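Local coordinates for protein luciferase-like monooxygenase (Streptomyces bottropensis, PDB 7BIP) that probably acts as a luciferase-like monooxygenase in the biosynthesis of the aromatic polyketide rishirilide, inserting oxygen into its substrate, at residues Ala128-Glu132 / Trp148-Phe152; Ala110-Asp114 / Leu258-Val262; Val78-Phe82 / Glu115-Ile121; Ala183-Ala187 / Leu211-Ala216; Thr10-Glu15 / Glu252-Arg256. All coordinates share one frame. Residue numbers count along the deposited sequence, not the author numbering.

Contact 1 of 5, residues Ala128-Glu132 / Trp148-Phe152; sequences ARFDE and WEGTF. With EDO (1,2-ethanediol), chain J.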
# COMPACT_ATOMS: atom_id res chain seq x y z
N ALA A 128 0.82 18.95 -17.12
CA ALA A 128 -0.14 19.62 -16.24
C ALA A 128 -0.69 18.66 -15.20
O ALA A 128 -0.86 19.03 -14.03
CB ALA A 128 -1.27 20.25 -17.05
N ARG A 129 -0.97 17.41 -15.59
CA ARG A 129 -1.43 16.43 -14.62
C ARG A 129 -0.40 16.20 -13.52
O ARG A 129 -0.75 16.00 -12.35
CB ARG A 129 -1.73 15.10 -15.31
CG ARG A 129 -2.88 15.15 -16.27
CD ARG A 129 -3.20 13.73 -16.77
NE ARG A 129 -4.38 13.69 -17.61
CZ ARG A 129 -5.61 13.42 -17.18
NH1 ARG A 129 -5.84 13.15 -15.90
NH2 ARG A 129 -6.61 13.41 -18.06
N PHE A 130 0.88 16.19 -13.90
CA PHE A 130 1.94 15.97 -12.92
C PHE A 130 2.04 17.14 -11.94
O PHE A 130 2.02 16.94 -10.72
CB PHE A 130 3.28 15.77 -13.65
CG PHE A 130 4.45 15.68 -12.72
CD1 PHE A 130 4.76 14.48 -12.11
CD2 PHE A 130 5.23 16.79 -12.44
CE1 PHE A 130 5.84 14.38 -11.25
CE2 PHE A 130 6.30 16.70 -11.58
CZ PHE A 130 6.61 15.49 -10.99
N ASP A 131 2.14 18.36 -12.47
CA ASP A 131 2.29 19.52 -11.59
C ASP A 131 1.08 19.69 -10.69
O ASP A 131 1.22 19.99 -9.50
CB ASP A 131 2.50 20.79 -12.42
CG ASP A 131 3.90 20.85 -13.05
OD1 ASP A 131 4.85 20.22 -12.53
OD2 ASP A 131 4.03 21.55 -14.07
N GLU A 132 -0.13 19.50 -11.23
CA GLU A 132 -1.33 19.63 -10.40
C GLU A 132 -1.45 18.49 -9.41
O GLU A 132 -1.96 18.69 -8.30
CB GLU A 132 -2.58 19.73 -11.27
CG GLU A 132 -2.62 21.03 -12.05
CD GLU A 132 -4.00 21.38 -12.56
OE1 GLU A 132 -4.98 20.78 -12.08
OE2 GLU A 132 -4.10 22.27 -13.44
N TRP A 148 -9.88 22.44 -3.89
CA TRP A 148 -9.00 22.21 -5.03
C TRP A 148 -9.86 22.24 -6.28
O TRP A 148 -10.70 21.35 -6.49
CB TRP A 148 -8.24 20.89 -4.88
CG TRP A 148 -7.35 20.64 -6.06
CD1 TRP A 148 -7.59 19.77 -7.09
CD2 TRP A 148 -6.12 21.30 -6.37
NE1 TRP A 148 -6.57 19.83 -8.01
CE2 TRP A 148 -5.65 20.76 -7.59
CE3 TRP A 148 -5.36 22.29 -5.73
CZ2 TRP A 148 -4.46 21.18 -8.19
CZ3 TRP A 148 -4.17 22.69 -6.32
CH2 TRP A 148 -3.73 22.14 -7.54
N GLU A 149 -9.67 23.26 -7.11
CA GLU A 149 -10.47 23.47 -8.31
C GLU A 149 -9.64 23.11 -9.53
O GLU A 149 -9.41 23.94 -10.41
CB GLU A 149 -10.96 24.91 -8.36
CG GLU A 149 -11.87 25.24 -7.20
CD GLU A 149 -13.22 24.56 -7.34
OE1 GLU A 149 -13.54 24.08 -8.44
OE2 GLU A 149 -13.97 24.52 -6.34
N GLY A 150 -9.17 21.87 -9.57
CA GLY A 150 -8.13 21.52 -10.51
C GLY A 150 -8.64 21.26 -11.91
O GLY A 150 -9.84 21.04 -12.16
N THR A 151 -7.68 21.28 -12.84
CA THR A 151 -7.96 20.94 -14.23
C THR A 151 -8.48 19.51 -14.34
O THR A 151 -9.35 19.22 -15.17
CB THR A 151 -6.68 21.13 -15.06
OG1 THR A 151 -6.24 22.50 -14.97
CG2 THR A 151 -6.94 20.80 -16.55
N PHE A 152 -8.00 18.62 -13.48
CA PHE A 152 -8.31 17.21 -13.58
C PHE A 152 -9.16 16.69 -12.44
O PHE A 152 -9.94 15.76 -12.65
CB PHE A 152 -7.01 16.41 -13.69
CG PHE A 152 -6.13 16.93 -14.78
CD1 PHE A 152 -6.46 16.70 -16.11
CD2 PHE A 152 -5.05 17.75 -14.49
CE1 PHE A 152 -5.70 17.23 -17.14
CE2 PHE A 152 -4.28 18.30 -15.52
CZ PHE A 152 -4.60 18.04 -16.84
C1 EDO J . -16.60 25.75 -4.33
O1 EDO J . -17.66 24.79 -4.40
C2 EDO J . -16.37 26.36 -5.71
O2 EDO J . -15.23 27.22 -5.67
O HOH W 1 -6.28 18.77 -10.87

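Contact 2 of 5, residues Ala110-Asp114 / Leu258-Val262; sequences AFLPD and LASAV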
# COMPACT_ATOMS: atom_id res chain seq x y z
N ALA A 110 5.64 9.87 -16.06
CA ALA A 110 5.60 8.59 -16.75
C ALA A 110 6.17 8.75 -18.16
O ALA A 110 6.17 9.83 -18.74
CB ALA A 110 4.17 8.06 -16.80
N PHE A 111 6.64 7.63 -18.71
CA PHE A 111 7.11 7.66 -20.09
C PHE A 111 6.84 6.40 -20.89
O PHE A 111 7.02 6.43 -22.11
CB PHE A 111 8.62 7.96 -20.12
CG PHE A 111 9.48 6.86 -19.57
CD1 PHE A 111 10.14 5.99 -20.43
CD2 PHE A 111 9.63 6.71 -18.20
CE1 PHE A 111 10.93 4.97 -19.92
CE2 PHE A 111 10.43 5.69 -17.69
CZ PHE A 111 11.07 4.82 -18.55
N LEU A 112 6.42 5.30 -20.27
CA LEU A 112 6.14 4.08 -21.03
C LEU A 112 4.82 4.25 -21.77
O LEU A 112 3.80 4.51 -21.13
CB LEU A 112 6.09 2.87 -20.11
CG LEU A 112 7.39 2.50 -19.39
CD1 LEU A 112 7.20 1.26 -18.53
CD2 LEU A 112 8.51 2.29 -20.40
N PRO A 113 4.80 4.11 -23.10
CA PRO A 113 3.54 4.36 -23.83
C PRO A 113 2.40 3.44 -23.42
O PRO A 113 1.25 3.90 -23.35
CB PRO A 113 3.95 4.17 -25.29
CG PRO A 113 5.43 4.45 -25.30
CD PRO A 113 5.94 3.90 -24.00
N ASP A 114 2.68 2.17 -23.13
CA ASP A 114 1.61 1.26 -22.74
C ASP A 114 0.96 1.68 -21.43
O ASP A 114 -0.23 1.40 -21.21
CB ASP A 114 2.13 -0.17 -22.63
CG ASP A 114 2.50 -0.75 -23.98
OD1 ASP A 114 3.12 -1.83 -24.01
OD2 ASP A 114 2.19 -0.11 -25.00
N LEU A 258 14.18 -2.47 -20.66
CA LEU A 258 13.80 -1.09 -20.96
C LEU A 258 13.48 -0.94 -22.44
O LEU A 258 12.43 -0.38 -22.80
CB LEU A 258 14.92 -0.13 -20.54
CG LEU A 258 14.69 1.32 -20.96
CD1 LEU A 258 13.35 1.84 -20.43
CD2 LEU A 258 15.83 2.22 -20.52
N ALA A 259 14.35 -1.44 -23.31
CA ALA A 259 14.11 -1.32 -24.74
C ALA A 259 12.79 -1.97 -25.13
O ALA A 259 12.02 -1.42 -25.92
CB ALA A 259 15.27 -1.94 -25.52
N SER A 260 12.50 -3.13 -24.54
CA SER A 260 11.25 -3.82 -24.83
C SER A 260 10.05 -3.03 -24.32
O SER A 260 8.98 -3.04 -24.94
CB SER A 260 11.28 -5.22 -24.22
OG SER A 260 9.99 -5.79 -24.18
N ALA A 261 10.21 -2.33 -23.19
CA ALA A 261 9.07 -1.62 -22.61
C ALA A 261 8.81 -0.28 -23.29
O ALA A 261 7.66 0.19 -23.29
CB ALA A 261 9.29 -1.41 -21.11
N VAL A 262 9.83 0.36 -23.86
CA VAL A 262 9.61 1.62 -24.56
C VAL A 262 8.93 1.38 -25.91
O VAL A 262 8.31 2.29 -26.46
CB VAL A 262 10.94 2.39 -24.65
CG1 VAL A 262 10.88 3.51 -25.68
CG2 VAL A 262 11.29 2.97 -23.29

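Contact 3 of 5, residues Val78-Phe82 / Glu115-Ile121; sequences VLPVF and EFTAFEI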
# COMPACT_ATOMS: atom_id res chain seq x y z
N VAL A 78 6.58 7.92 -7.26
CA VAL A 78 5.16 7.77 -7.53
C VAL A 78 4.81 8.55 -8.79
O VAL A 78 5.46 9.55 -9.13
CB VAL A 78 4.28 8.21 -6.34
CG1 VAL A 78 4.53 7.31 -5.12
CG2 VAL A 78 4.53 9.67 -6.01
N LEU A 79 3.79 8.08 -9.50
CA LEU A 79 3.38 8.69 -10.77
C LEU A 79 2.03 9.38 -10.59
O LEU A 79 0.98 8.75 -10.78
CB LEU A 79 3.33 7.66 -11.89
CG LEU A 79 4.63 6.87 -12.14
CD1 LEU A 79 4.41 5.83 -13.24
CD2 LEU A 79 5.78 7.80 -12.52
N PRO A 80 1.99 10.67 -10.25
CA PRO A 80 0.69 11.31 -10.01
C PRO A 80 -0.26 11.25 -11.19
O PRO A 80 -1.48 11.28 -10.98
CB PRO A 80 1.07 12.76 -9.66
CG PRO A 80 2.51 12.91 -10.00
CD PRO A 80 3.13 11.56 -9.95
N VAL A 81 0.26 11.10 -12.42
CA VAL A 81 -0.61 11.08 -13.60
C VAL A 81 -1.59 9.91 -13.55
O VAL A 81 -2.67 9.98 -14.15
CB VAL A 81 0.25 11.06 -14.89
CG1 VAL A 81 1.03 9.75 -15.04
CG2 VAL A 81 -0.60 11.33 -16.12
N PHE A 82 -1.26 8.83 -12.83
CA PHE A 82 -2.07 7.62 -12.90
C PHE A 82 -2.87 7.37 -11.63
O PHE A 82 -3.40 6.28 -11.44
CB PHE A 82 -1.19 6.40 -13.18
CG PHE A 82 -0.56 6.42 -14.53
CD1 PHE A 82 -1.27 6.91 -15.62
CD2 PHE A 82 0.73 5.98 -14.72
CE1 PHE A 82 -0.68 6.95 -16.87
CE2 PHE A 82 1.32 6.01 -15.97
CZ PHE A 82 0.61 6.51 -17.04
N GLU A 115 1.71 2.31 -20.52
CA GLU A 115 1.09 2.81 -19.29
C GLU A 115 0.06 3.88 -19.60
O GLU A 115 -1.07 3.83 -19.09
CB GLU A 115 2.15 3.33 -18.32
CG GLU A 115 3.08 2.25 -17.79
CD GLU A 115 4.23 2.78 -16.94
OE1 GLU A 115 4.49 4.00 -16.97
OE2 GLU A 115 4.88 1.95 -16.26
N PHE A 116 0.40 4.84 -20.46
CA PHE A 116 -0.56 5.88 -20.84
C PHE A 116 -1.77 5.28 -21.55
O PHE A 116 -2.92 5.68 -21.28
CB PHE A 116 0.11 6.92 -21.75
CG PHE A 116 0.97 7.92 -21.01
CD1 PHE A 116 0.40 9.06 -20.45
CD2 PHE A 116 2.34 7.72 -20.88
CE1 PHE A 116 1.19 9.99 -19.78
CE2 PHE A 116 3.13 8.64 -20.21
CZ PHE A 116 2.56 9.77 -19.66
N THR A 117 -1.54 4.35 -22.47
CA THR A 117 -2.64 3.80 -23.25
C THR A 117 -3.61 3.04 -22.35
O THR A 117 -4.83 3.18 -22.47
CB THR A 117 -2.11 2.89 -24.35
OG1 THR A 117 -1.25 3.63 -25.22
CG2 THR A 117 -3.27 2.33 -25.15
N ALA A 118 -3.07 2.23 -21.44
CA ALA A 118 -3.92 1.38 -20.61
C ALA A 118 -4.77 2.20 -19.66
O ALA A 118 -5.94 1.87 -19.40
CB ALA A 118 -3.07 0.37 -19.84
N PHE A 119 -4.22 3.28 -19.11
CA PHE A 119 -4.99 4.14 -18.22
C PHE A 119 -5.81 5.17 -18.98
O PHE A 119 -6.54 5.95 -18.35
CB PHE A 119 -4.07 4.81 -17.20
CG PHE A 119 -3.63 3.90 -16.09
CD1 PHE A 119 -4.48 3.64 -15.03
CD2 PHE A 119 -2.37 3.32 -16.09
CE1 PHE A 119 -4.09 2.81 -13.99
CE2 PHE A 119 -1.96 2.49 -15.04
CZ PHE A 119 -2.83 2.23 -14.00
N GLU A 120 -5.73 5.17 -20.31
CA GLU A 120 -6.51 6.06 -21.17
C GLU A 120 -6.24 7.52 -20.81
O GLU A 120 -7.16 8.34 -20.70
CB GLU A 120 -8.01 5.74 -21.09
CG GLU A 120 -8.34 4.32 -21.57
CD GLU A 120 -9.81 4.00 -21.43
OE1 GLU A 120 -10.57 4.20 -22.41
OE2 GLU A 120 -10.22 3.55 -20.33
N ILE A 121 -4.97 7.84 -20.62
CA ILE A 121 -4.52 9.19 -20.34
C ILE A 121 -3.62 9.64 -21.48
O ILE A 121 -2.76 8.88 -21.94
CB ILE A 121 -3.79 9.28 -18.99
CG1 ILE A 121 -4.74 8.91 -17.84
CG2 ILE A 121 -3.14 10.66 -18.81
CD1 ILE A 121 -5.92 9.84 -17.71

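Contact 4 of 5, residues Ala183-Ala187 / Leu211-Ala216; sequences AEAAA and LYRDAA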
# COMPACT_ATOMS: atom_id res chain seq x y z
N ALA A 183 13.74 21.36 -13.21
CA ALA A 183 14.54 21.47 -12.00
C ALA A 183 14.46 22.88 -11.42
O ALA A 183 14.45 23.05 -10.20
CB ALA A 183 16.00 21.09 -12.29
N GLU A 184 14.40 23.89 -12.28
CA GLU A 184 14.20 25.25 -11.81
C GLU A 184 12.86 25.40 -11.10
O GLU A 184 12.77 26.05 -10.05
CB GLU A 184 14.29 26.22 -12.99
CG GLU A 184 14.84 27.59 -12.63
CD GLU A 184 15.45 28.31 -13.83
OE1 GLU A 184 15.23 29.53 -13.96
OE2 GLU A 184 16.15 27.65 -14.63
N ALA A 185 11.80 24.81 -11.67
CA ALA A 185 10.48 24.92 -11.07
C ALA A 185 10.43 24.22 -9.71
O ALA A 185 9.77 24.70 -8.78
CB ALA A 185 9.43 24.33 -12.02
N ALA A 186 11.14 23.10 -9.57
CA ALA A 186 11.18 22.41 -8.29
C ALA A 186 11.81 23.29 -7.22
O ALA A 186 11.27 23.41 -6.11
CB ALA A 186 11.97 21.10 -8.44
N ALA A 187 12.94 23.92 -7.53
CA ALA A 187 13.58 24.81 -6.57
C ALA A 187 12.66 25.98 -6.23
O ALA A 187 12.53 26.35 -5.06
CB ALA A 187 14.91 25.31 -7.12
N LEU A 211 21.59 25.24 -12.25
CA LEU A 211 20.31 25.92 -12.37
C LEU A 211 19.44 25.69 -11.14
O LEU A 211 18.76 26.60 -10.66
CB LEU A 211 19.57 25.47 -13.62
CG LEU A 211 20.27 25.68 -14.96
CD1 LEU A 211 19.44 25.07 -16.08
CD2 LEU A 211 20.52 27.16 -15.21
N TYR A 212 19.45 24.46 -10.61
CA TYR A 212 18.65 24.15 -9.43
C TYR A 212 19.16 24.93 -8.22
O TYR A 212 18.38 25.59 -7.52
CB TYR A 212 18.67 22.64 -9.16
CG TYR A 212 18.00 22.24 -7.86
CD1 TYR A 212 16.62 22.25 -7.75
CD2 TYR A 212 18.76 21.86 -6.75
CE1 TYR A 212 16.00 21.88 -6.57
CE2 TYR A 212 18.16 21.51 -5.57
CZ TYR A 212 16.77 21.50 -5.48
OH TYR A 212 16.16 21.15 -4.30
N ARG A 213 20.47 24.88 -7.97
CA ARG A 213 21.02 25.58 -6.82
C ARG A 213 20.84 27.08 -6.94
O ARG A 213 20.57 27.77 -5.94
CB ARG A 213 22.50 25.21 -6.64
CG ARG A 213 22.71 23.81 -6.04
CD ARG A 213 24.11 23.26 -6.30
NE ARG A 213 24.37 22.04 -5.53
CZ ARG A 213 25.07 21.00 -5.97
NH1 ARG A 213 25.60 21.01 -7.19
NH2 ARG A 213 25.24 19.93 -5.19
N ASP A 214 20.96 27.62 -8.16
CA ASP A 214 20.73 29.05 -8.37
C ASP A 214 19.29 29.43 -8.08
O ASP A 214 19.02 30.38 -7.34
CB ASP A 214 21.10 29.43 -9.80
CG ASP A 214 22.58 29.74 -9.97
OD1 ASP A 214 22.98 30.07 -11.09
OD2 ASP A 214 23.32 29.63 -8.97
N ALA A 215 18.34 28.71 -8.67
CA ALA A 215 16.93 29.00 -8.43
C ALA A 215 16.58 28.82 -6.96
O ALA A 215 15.78 29.58 -6.41
CB ALA A 215 16.05 28.11 -9.31
N ALA A 216 17.17 27.82 -6.30
CA ALA A 216 16.89 27.60 -4.88
C ALA A 216 17.31 28.80 -4.04
O ALA A 216 16.57 29.24 -3.15
CB ALA A 216 17.61 26.33 -4.40

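Contact 5 of 5, residues Thr10-Glu15 / Glu252-Arg256; sequences TVGPAE and ERANR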
# COMPACT_ATOMS: atom_id res chain seq x y z
N THR A 10 13.64 -5.68 -12.54
CA THR A 10 13.71 -5.89 -13.99
C THR A 10 13.72 -7.40 -14.15
O THR A 10 14.77 -8.02 -14.32
CB THR A 10 14.95 -5.22 -14.61
OG1 THR A 10 16.11 -5.56 -13.85
CG2 THR A 10 14.79 -3.74 -14.60
N VAL A 11 12.53 -7.99 -14.08
CA VAL A 11 12.39 -9.43 -13.94
C VAL A 11 10.97 -9.81 -14.30
O VAL A 11 10.03 -9.04 -14.06
CB VAL A 11 12.76 -9.89 -12.51
CG1 VAL A 11 11.83 -9.24 -11.48
CG2 VAL A 11 12.73 -11.40 -12.41
N GLY A 12 10.81 -10.99 -14.89
CA GLY A 12 9.50 -11.52 -15.18
C GLY A 12 9.36 -12.92 -14.60
O GLY A 12 10.33 -13.50 -14.12
N PRO A 13 8.15 -13.47 -14.66
CA PRO A 13 7.88 -14.72 -13.93
C PRO A 13 8.71 -15.90 -14.40
O PRO A 13 8.93 -16.84 -13.62
CB PRO A 13 6.38 -14.97 -14.16
CG PRO A 13 5.94 -13.97 -15.19
CD PRO A 13 6.93 -12.85 -15.19
N ALA A 14 9.21 -15.89 -15.63
CA ALA A 14 10.06 -16.98 -16.08
C ALA A 14 11.44 -16.94 -15.43
O ALA A 14 12.11 -17.98 -15.37
CB ALA A 14 10.20 -16.96 -17.60
N GLU A 15 11.89 -15.78 -14.94
CA GLU A 15 13.18 -15.68 -14.27
C GLU A 15 13.08 -15.84 -12.77
O GLU A 15 13.93 -16.49 -12.16
CB GLU A 15 13.84 -14.33 -14.56
CG GLU A 15 14.07 -14.02 -16.02
CD GLU A 15 14.35 -12.54 -16.24
OE1 GLU A 15 15.54 -12.16 -16.23
OE2 GLU A 15 13.38 -11.78 -16.40
N GLU A 252 22.92 -5.18 -18.66
CA GLU A 252 22.43 -5.60 -19.97
C GLU A 252 20.97 -6.04 -19.89
O GLU A 252 20.15 -5.67 -20.74
CB GLU A 252 23.30 -6.73 -20.51
CG GLU A 252 23.13 -7.00 -22.00
CD GLU A 252 23.25 -8.48 -22.33
OE1 GLU A 252 23.40 -8.82 -23.52
OE2 GLU A 252 23.19 -9.31 -21.39
N ARG A 253 20.64 -6.85 -18.89
CA ARG A 253 19.28 -7.35 -18.73
C ARG A 253 18.30 -6.21 -18.50
O ARG A 253 17.20 -6.20 -19.08
CB ARG A 253 19.22 -8.35 -17.58
CG ARG A 253 17.81 -8.68 -17.10
CD ARG A 253 17.15 -9.66 -18.05
NE ARG A 253 15.75 -9.91 -17.72
CZ ARG A 253 14.72 -9.27 -18.26
NH1 ARG A 253 14.94 -8.32 -19.16
NH2 ARG A 253 13.48 -9.58 -17.90
N ALA A 254 18.67 -5.25 -17.66
CA ALA A 254 17.79 -4.11 -17.41
C ALA A 254 17.63 -3.26 -18.67
O ALA A 254 16.52 -2.80 -18.97
CB ALA A 254 18.35 -3.27 -16.26
N ASN A 255 18.72 -3.05 -19.41
CA ASN A 255 18.65 -2.29 -20.66
C ASN A 255 17.71 -2.96 -21.65
O ASN A 255 16.94 -2.28 -22.35
CB ASN A 255 20.05 -2.14 -21.26
CG ASN A 255 20.80 -0.96 -20.70
OD1 ASN A 255 20.34 -0.31 -19.76
ND2 ASN A 255 21.96 -0.66 -21.27
N ARG A 256 17.76 -4.29 -21.73
CA ARG A 256 16.88 -5.01 -22.65
C ARG A 256 15.42 -4.88 -22.24
O ARG A 256 14.55 -4.60 -23.08
CB ARG A 256 17.29 -6.48 -22.71
CG ARG A 256 16.70 -7.23 -23.88
CD ARG A 256 16.95 -8.72 -23.78
NE ARG A 256 16.16 -9.32 -22.71
CZ ARG A 256 16.05 -10.63 -22.50
NH1 ARG A 256 16.68 -11.49 -23.31
NH2 ARG A 256 15.32 -11.09 -21.50

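Contact 1 of 5, residues Ala128-Glu132 / Trp148-Phe152
One helical turn, Ala128-Glu132, faces the end of a strand and the turn that follows it, the backbones staying apart: Arg129 CA lies 7.0 Å from Phe152 CA and Glu132 CA 7.1 Å from Gly150 CA. Side chains fill the gap. The Glu132 carboxylate reads the turn with both oxygens, OE1 accepting from Thr151 N at 2.8 Å and OE2 from Thr151 OG1 at 2.6 Å. A water donates to Glu132 OE1 (2.7 Å) and accepts from Trp148 NE1 and Phe152 N (both 3.1 Å), tying the indole to the same carboxylate. One turn earlier, Arg129 CG sits over the Phe152 ring, 3.5 Å from its centroid in a CH-pi contact, and Ala128 CB packs on Phe152 CE2 at 3.9 Å. Trp148 is also backbone hydrogen-bonded to Phe155 on the returning strand. The contact illustrates a beta-hairpin, strands 146-149 and 154-158, whose connecting turn is held by a glutamate of the preceding helix 126-142 at the protein surface.

Contact 2 of 5, residues Ala110-Asp114 / Leu258-Val262
Leu258 opens the helical segment; its CA-to-CB bond runs sideways to the loop Ala110-Leu112, but CD1 reaches Phe111 CE1 at 4.0 Å. Its carbonyl also receives the backbone bond from Val262 N, 2.9 Å from Leu258 O, so that the side chains of these two residues, four positions apart, fall on the same flank of the helix and can address one ring. Ala261 comes next against the loop. Its small methyl lets Leu112 approach closely, with CD2 3.8 Å from Ala261 CB and 3.7 Å from Ala261 O. In the (beta/alpha)8 barrel of the luciferase-like family the segments following the strands gather at the C-terminal end, and here the connection after strand 103-107 meets the C-terminal part of helix 240-262, which follows strand 228-236. Loop residues after strand 39-42 also line the junction, Tyr50 against Leu258, His48 against Ala261 and His45 against Leu112. Val262 touches three neighbours. Its CG2 lies 3.9 Å from Phe111 CE1, at the edge of the ring, and 4.1 Å from Leu112 CD2, while its carbonyl O is 3.8 Å from Pro113 CD. Leu112 occupies the N-cap position of helix 113-119 and Pro113 starts that helix, so these last contacts set the start of one helix against Ala261 and Val262, without a hydrogen bond between them.

Contact 3 of 5, residues Val78-Phe82 / Glu115-Ile121
Phe82 engages two phenylalanines at once in different geometries: its ring makes an offset stack with Phe119, centroids 4.8 Å apart and planes at 19°, and points its edge at the face of Phe116, centroids 5.4 Å apart and planes at 70°. The resulting aromatic cluster lies at the C-terminal end of the (beta/alpha)8 barrel, where the loop after strand 72-78 meets the short helix 113-119 of the next beta-alpha unit. A brief 3-10 turn, with Phe82 N bonded to Leu79 O at 3.0 Å, presents Val81 and Phe82 to the helix. Phe116 and Phe119 lie three residues apart on the helix, so Phe82 can meet both. Phe82 CE2 also lies 3.7 Å from Glu115 CB; OE2 of that glutamate is hydrogen-bonded to His45 and to the backbone N of Tyr46. Beyond the stack, Phe119 meets His84 of the second subunit edge-to-face, so the cluster backs onto the dimer interface. A Schellman motif, with Glu120 at positive phi, closes the helix and carries Ile121 back toward the loop. There Ile121 CG2 and Val81 CG2 pack at 3.8 Å.

Contact 4 of 5, residues Ala183-Ala187 / Leu211-Ala216
Small side chains let helices come close, and Ala187 is the example here. Its CB touches three residues of the partner helix: Tyr212 O at 3.5 Å, Ala216 N at 3.5 Å and Ala215 CB at 3.7 Å. The alpha carbons of Ala187 and Ala216 are correspondingly only 4.6 Å apart, and the short axes approach to 8.0 Å with their N-to-C directions at 29°. Tyr212 supplies the bulk that the alanines lack. Its ring stands beside helix 183-187 with CD1 3.6 Å from Ala187 CB, and the same CD1 meets Ala183 O at 3.4 Å near the ring plane. Because the t rotamer carries the ring along this side of the helix, the phenol reaches past the interface, where its hydroxyl hydrogen-bonds the carbonyl of His191. Glu184 closes the other margin with its aliphatic part: CG lies 3.6 Å from Ala215 CB, and OE2 is 4.2 Å from Leu211 CB. No hydrogen bond crosses between the two segments. Helices 180-188 and 202-218 are consecutive outer helices of the (beta/alpha)8 barrel, linked through strand 192-195, so their near-parallel course is that expected of neighbouring beta-alpha units. Tyr212 also rests on Ile228 of strand 228-236 and, with Ala216, on Phe221 and Pro223 of the loop leading into that strand.

Contact 5 of 5, residues Thr10-Glu15 / Glu252-Arg256
A two-pronged salt bridge dominates this contact: Arg253 NE donates to Glu15 OE1 and Arg253 NH2 to Glu15 OE2, each at 2.7 Å and nearly straight. It joins two parts of the (beta/alpha)8 barrel that are far apart in sequence, the loop after the first strand, 2-6, and helix 240-262 late in the chain. Glu15 is held in position by its own loop, since Gly12 N donates to Glu15 OE2 at 3.1 Å and Glu15 N to Gly12 O at 2.9 Å, curling residues 12 to 15 into a compact turn. Arg253 NH2 has a second carboxylate partner in Glu49, whose loop also bonds the backbone of Val11, so one guanidinium ties three elements together. Beyond the charges, Val11 CA stands 4.1 Å from Arg253 NH2. Thr10 leans toward the helix, its CA 5.6 Å from Ala254 CA, while its hydroxyl bonds that of Ser327. The outermost touch is apolar, Thr10 CG2 against Ala254 CB at 4.0 Å.

In the fold
Burial and chemistry go together only in part here. Contacts 3 and 4 are buried, have no hydrogen bond between their segments and rest on packing, aromatic rings in one and alanines around a tyrosine in the other. Contact 1 is at the surface and contact 5 partly buried, and both rely on a glutamate; contact 2, also partly buried, is apolar. Contacts 2 and 3 share helix 113-119 and touch, Ala110 CB lying 3.6 Å from Phe82 CE2; contacts 2 and 5 share helix 240-262. Contact 1 joins contact 3 through Arg129 CD, 3.6 Å from Val81 CG2. Contact 4 touches no other and lies across the chain's centre from contact 5, centres about 35 Å apart.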